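PDB 3D0C: dihydrodipicolinate synthase, which probably catalyses the formation of 4-hydroxy-tetrahydrodipicolinate in lysine biosynthesis. Local coordinates for residues A[110-115]-A[138-143]; A[142-147]-A[166-171]. The protein carries 1 engineered substitution. All coordinates share one frame; numbering follows the deposited sequence.

Interactions 1 and 2 bind strand 140-144 to its neighbours on either side in the eight-stranded parallel TIM barrel, strand 109-112 in the first and strand 163-168 in the second, and they share Ile142 and Tyr143. Interaction 1 is the more deeply buried: backbone hydrogen bonds, Val110 and Ile112, and the Tyr143 ring with Met111 carry it. Interaction 2 runs on past the strand ends into partly exposed loops, where alanines, an isoleucine and a lysine take over from the strand residues. They meet at Lys167, the predicted Schiff-base lysine, where the selenium of Met111 packs on CD and Ile141 CD1 approaches NZ, and again where Gln114 touches Lys145 and Asp146.

Interaction 1. Residues A[110-115]-A[138-143]; sequences VMIHQP and APSIIY
Tyr143, one residue before the end of strand 140-144, packs on Met111 and on the backbone from Ile112 to Gln114. Its N-H bonds Ile112 O at 3.0 Å, and its CB lies 3.4 Å from that same oxygen. With CG anti to the backbone N (chi1 -178°), the ring leans out beside Gln114, whose backbone N lies near its edge, while the selenium of Met111, a selenomethionine in the crystal, makes an oblique Met-aromatic contact 5.5 Å from the ring centroid. The flexible methionine chain bends at its end, setting CE 3.4 Å above the plane of the His113 ring.

Val110 opens the pairing: its N bonds Pro139 O and its O accepts Ile141 N, the parallel pattern in which one residue bonds to both neighbours of its opposite number. Its branch CG2 presses on Ser140 OG at 3.2 Å, and the small serine leaves room for this beta-branched neighbour. Ile112 continues the pattern, its N reaching Ile141 O at 2.8 Å. Ile112 also faces Tyr129 of helix 122-135, so its bulk fills the layer between sheet and helix in this beta-alpha-beta unit. Beyond the last bond a water lies 2.7 Å from Tyr143 O and 3.1 Å from Ile112 O.

The nearly straight bonds of Ile112 N and Tyr143 N (167° and 165°) would probably fix Tyr143 CA and CB, while the ring of this predicted proton donor/acceptor is held by van der Waals contacts here and by Lys145 at its hydroxyl.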
# COMPACT_ATOMS: atom_id res chain seq x y z
N VAL A 110 -4.16 -12.76 -14.87
CA VAL A 110 -4.02 -12.16 -13.55
C VAL A 110 -3.81 -10.65 -13.73
O VAL A 110 -3.42 -10.19 -14.80
CB VAL A 110 -2.83 -12.75 -12.73
CG1 VAL A 110 -3.02 -14.25 -12.56
CG2 VAL A 110 -1.50 -12.43 -13.40
N MSE A 111 -4.13 -9.89 -12.69
CA MSE A 111 -3.92 -8.44 -12.71
C MSE A 111 -3.04 -8.10 -11.53
O MSE A 111 -3.44 -8.32 -10.38
CB MSE A 111 -5.23 -7.67 -12.56
CG MSE A 111 -4.95 -6.18 -12.35
SE MSE A 111 -6.44 -5.14 -11.75
CE MSE A 111 -6.44 -5.65 -9.88
N ILE A 112 -1.86 -7.55 -11.80
CA ILE A 112 -0.93 -7.19 -10.75
C ILE A 112 -1.24 -5.80 -10.23
O ILE A 112 -1.19 -4.81 -10.96
CB ILE A 112 0.55 -7.24 -11.24
CG1 ILE A 112 0.83 -8.61 -11.87
CG2 ILE A 112 1.51 -6.99 -10.07
CD1 ILE A 112 2.24 -8.77 -12.41
N HIS A 113 -1.60 -5.75 -8.95
CA HIS A 113 -1.93 -4.52 -8.26
C HIS A 113 -0.68 -3.65 -8.12
O HIS A 113 0.46 -4.12 -8.31
CB HIS A 113 -2.42 -4.83 -6.83
CG HIS A 113 -3.87 -5.21 -6.74
ND1 HIS A 113 -4.88 -4.27 -6.69
CD2 HIS A 113 -4.47 -6.42 -6.64
CE1 HIS A 113 -6.04 -4.88 -6.54
NE2 HIS A 113 -5.82 -6.19 -6.51
N GLN A 114 -0.90 -2.39 -7.79
CA GLN A 114 0.21 -1.48 -7.56
C GLN A 114 0.92 -2.06 -6.35
O GLN A 114 0.29 -2.43 -5.34
CB GLN A 114 -0.29 -0.07 -7.24
CG GLN A 114 0.77 0.81 -6.57
CD GLN A 114 0.26 2.19 -6.20
OE1 GLN A 114 -0.88 2.36 -5.74
NE2 GLN A 114 1.11 3.20 -6.37
N PRO A 115 2.25 -2.16 -6.42
CA PRO A 115 3.01 -2.70 -5.28
C PRO A 115 2.72 -1.90 -4.01
O PRO A 115 2.76 -0.67 -4.03
CB PRO A 115 4.46 -2.55 -5.74
CG PRO A 115 4.36 -2.68 -7.24
CD PRO A 115 3.12 -1.89 -7.58
N ALA A 138 -0.06 -18.13 -17.38
CA ALA A 138 -1.18 -17.39 -17.94
C ALA A 138 -0.70 -15.95 -18.10
O ALA A 138 0.31 -15.55 -17.50
CB ALA A 138 -2.39 -17.45 -17.01
N PRO A 139 -1.39 -15.16 -18.93
CA PRO A 139 -1.01 -13.77 -19.15
C PRO A 139 -1.31 -12.88 -17.96
O PRO A 139 -2.09 -13.23 -17.07
CB PRO A 139 -1.83 -13.37 -20.37
CG PRO A 139 -3.06 -14.16 -20.18
CD PRO A 139 -2.52 -15.52 -19.80
N SER A 140 -0.69 -11.71 -17.98
CA SER A 140 -0.84 -10.73 -16.93
C SER A 140 -1.20 -9.36 -17.47
O SER A 140 -0.90 -9.00 -18.60
CB SER A 140 0.47 -10.53 -16.15
OG SER A 140 0.85 -11.70 -15.46
N ILE A 141 -1.85 -8.60 -16.61
CA ILE A 141 -2.16 -7.22 -16.89
C ILE A 141 -1.58 -6.46 -15.69
O ILE A 141 -1.55 -7.02 -14.58
CB ILE A 141 -3.67 -6.97 -16.96
CG1 ILE A 141 -4.25 -7.63 -18.21
CG2 ILE A 141 -3.96 -5.47 -16.98
CD1 ILE A 141 -5.76 -7.62 -18.23
N ILE A 142 -1.09 -5.24 -15.94
CA ILE A 142 -0.53 -4.40 -14.88
C ILE A 142 -1.38 -3.16 -14.59
O ILE A 142 -1.75 -2.42 -15.50
CB ILE A 142 0.90 -3.92 -15.21
CG1 ILE A 142 1.82 -5.13 -15.26
CG2 ILE A 142 1.42 -2.89 -14.18
CD1 ILE A 142 3.21 -4.95 -15.85
N TYR A 143 -1.72 -3.00 -13.31
CA TYR A 143 -2.47 -1.84 -12.83
C TYR A 143 -1.38 -0.82 -12.51
O TYR A 143 -0.70 -0.91 -11.48
CB TYR A 143 -3.27 -2.20 -11.59
CG TYR A 143 -4.12 -1.06 -11.07
CD1 TYR A 143 -5.05 -0.41 -11.89
CD2 TYR A 143 -4.03 -0.66 -9.74
CE1 TYR A 143 -5.87 0.62 -11.38
CE2 TYR A 143 -4.84 0.35 -9.23
CZ TYR A 143 -5.75 0.99 -10.04
OH TYR A 143 -6.55 1.97 -9.48
O HOH W 1 1.09 -2.70 -10.58

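Interaction 2. Residues A[142-147]-A[166-171]; sequences IYFKDA and IKYAIN
Phe144 and Ile170 meet where the strands give way to loops: Ile170 CD1 lies 3.7 Å from Phe144 CE2, approaching the ring obliquely. CG1 of Ile170, anti to its own carbonyl carbon (chi1 -64°), is directed over Lys145 and carries CD1 on to Asp146 O and Ala147 CA, so that the branched side chain covers the loop 145-147. Beside it the rings of Phe144 and Tyr168 lie side by side, planes at 23° but slid apart, Phe144 CD2 touching Tyr168 CE1 at 3.8 Å. On the other side of the sheet, Ala169 sets its methyl 3.5 Å from Tyr143 CE1, the small methyl of alanine suiting so close an approach, and Lys167 CB meets the ring edge at CD1.

Behind these contacts stands the parallel backbone pairing, in which Lys167 N bonds Ile142 O, Phe144 N bonds Lys167 O, and Ala169 N bonds Phe144 O at 2.7 Å. It pairs Tyr143 with Lys167 on the same face of the sheet, their side chains crossing at about a right angle and the lysine's end leading away, consistent with their predicted roles in one active site. Lys145 NZ, brought back along its bent chain, donates to Tyr143 OH at 3.0 Å and probably helps fix the ring's hydroxyl end. An alanine in place of Tyr143 would probably leave Lys145 NZ without its hydroxyl partner and open a gap beside the Ala169 methyl and Lys167 CB.

Outward from the sheet, Ile154 of helix 152-157 packs on Phe144, Ile166 and Tyr168, while Tyr168 OH bonds Asp151. Arg175 of helix 173-182 touches Phe144, Tyr168 and Ile170, and strand 190-193 continues the barrel beyond Ile166 and Tyr168.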
# COMPACT_ATOMS: atom_id res chain seq x y z
N ILE A 142 -1.09 -5.24 -15.94
CA ILE A 142 -0.53 -4.40 -14.88
C ILE A 142 -1.38 -3.16 -14.59
O ILE A 142 -1.75 -2.42 -15.50
CB ILE A 142 0.90 -3.92 -15.21
CG1 ILE A 142 1.82 -5.13 -15.26
CG2 ILE A 142 1.42 -2.89 -14.18
CD1 ILE A 142 3.21 -4.95 -15.85
N TYR A 143 -1.72 -3.00 -13.31
CA TYR A 143 -2.47 -1.84 -12.83
C TYR A 143 -1.38 -0.82 -12.51
O TYR A 143 -0.70 -0.91 -11.48
CB TYR A 143 -3.27 -2.20 -11.59
CG TYR A 143 -4.12 -1.06 -11.07
CD1 TYR A 143 -5.05 -0.41 -11.89
CD2 TYR A 143 -4.03 -0.66 -9.74
CE1 TYR A 143 -5.87 0.62 -11.38
CE2 TYR A 143 -4.84 0.35 -9.23
CZ TYR A 143 -5.75 0.99 -10.04
OH TYR A 143 -6.55 1.97 -9.48
N PHE A 144 -1.23 0.14 -13.41
CA PHE A 144 -0.22 1.19 -13.32
C PHE A 144 -0.81 2.52 -12.85
O PHE A 144 -1.47 3.23 -13.62
CB PHE A 144 0.40 1.37 -14.72
CG PHE A 144 1.77 1.98 -14.70
CD1 PHE A 144 2.88 1.20 -14.41
CD2 PHE A 144 1.95 3.33 -15.00
CE1 PHE A 144 4.16 1.75 -14.42
CE2 PHE A 144 3.22 3.89 -15.01
CZ PHE A 144 4.33 3.10 -14.71
N LYS A 145 -0.54 2.89 -11.60
CA LYS A 145 -1.11 4.12 -11.05
C LYS A 145 -0.16 5.05 -10.32
O LYS A 145 -0.59 6.07 -9.78
CB LYS A 145 -2.26 3.75 -10.11
CG LYS A 145 -1.77 3.11 -8.82
CD LYS A 145 -2.91 2.55 -7.98
CE LYS A 145 -3.93 3.62 -7.62
NZ LYS A 145 -5.15 3.02 -6.99
N ASP A 146 1.13 4.71 -10.27
CA ASP A 146 2.12 5.52 -9.56
C ASP A 146 2.76 6.52 -10.53
O ASP A 146 3.62 6.15 -11.32
CB ASP A 146 3.21 4.59 -8.99
CG ASP A 146 4.22 5.32 -8.09
OD1 ASP A 146 4.30 6.57 -8.12
OD2 ASP A 146 4.95 4.62 -7.36
N ALA A 147 2.34 7.78 -10.45
CA ALA A 147 2.88 8.80 -11.34
C ALA A 147 4.39 9.00 -11.17
O ALA A 147 5.05 9.54 -12.06
CB ALA A 147 2.15 10.13 -11.12
N ILE A 166 -2.46 -3.20 -19.97
CA ILE A 166 -2.09 -2.24 -18.94
C ILE A 166 -3.34 -1.48 -18.54
O ILE A 166 -3.98 -0.85 -19.39
CB ILE A 166 -1.07 -1.17 -19.42
CG1 ILE A 166 0.21 -1.83 -19.95
CG2 ILE A 166 -0.72 -0.25 -18.26
CD1 ILE A 166 1.01 -2.54 -18.88
N LYS A 167 -3.72 -1.56 -17.27
CA LYS A 167 -4.85 -0.78 -16.78
C LYS A 167 -4.16 0.50 -16.32
O LYS A 167 -3.70 0.60 -15.19
CB LYS A 167 -5.55 -1.47 -15.61
CG LYS A 167 -6.53 -2.53 -16.03
CD LYS A 167 -7.24 -3.13 -14.83
CE LYS A 167 -8.35 -4.06 -15.25
NZ LYS A 167 -7.83 -5.21 -16.04
N TYR A 168 -4.06 1.46 -17.24
CA TYR A 168 -3.39 2.73 -16.96
C TYR A 168 -4.27 3.59 -16.06
O TYR A 168 -5.36 4.01 -16.46
CB TYR A 168 -3.09 3.48 -18.26
CG TYR A 168 -1.95 4.47 -18.14
CD1 TYR A 168 -0.63 4.04 -18.19
CD2 TYR A 168 -2.20 5.83 -17.92
CE1 TYR A 168 0.43 4.94 -18.04
CE2 TYR A 168 -1.15 6.74 -17.76
CZ TYR A 168 0.16 6.28 -17.82
OH TYR A 168 1.21 7.16 -17.66
N ALA A 169 -3.79 3.87 -14.86
CA ALA A 169 -4.57 4.64 -13.90
C ALA A 169 -3.96 5.97 -13.46
O ALA A 169 -4.24 6.42 -12.35
CB ALA A 169 -4.89 3.77 -12.67
N ILE A 170 -3.14 6.57 -14.30
CA ILE A 170 -2.56 7.88 -13.98
C ILE A 170 -3.36 8.87 -14.84
O ILE A 170 -3.28 8.82 -16.07
CB ILE A 170 -1.06 7.93 -14.36
CG1 ILE A 170 -0.27 6.92 -13.50
CG2 ILE A 170 -0.51 9.34 -14.17
CD1 ILE A 170 1.20 6.78 -13.87
N ASN A 171 -4.13 9.75 -14.21
CA ASN A 171 -4.95 10.69 -14.98
C ASN A 171 -4.19 11.86 -15.57
O ASN A 171 -4.52 13.03 -15.36
CB ASN A 171 -6.14 11.16 -14.14
CG ASN A 171 -7.12 10.03 -13.85
OD1 ASN A 171 -7.33 9.15 -14.69
ND2 ASN A 171 -7.72 10.05 -12.66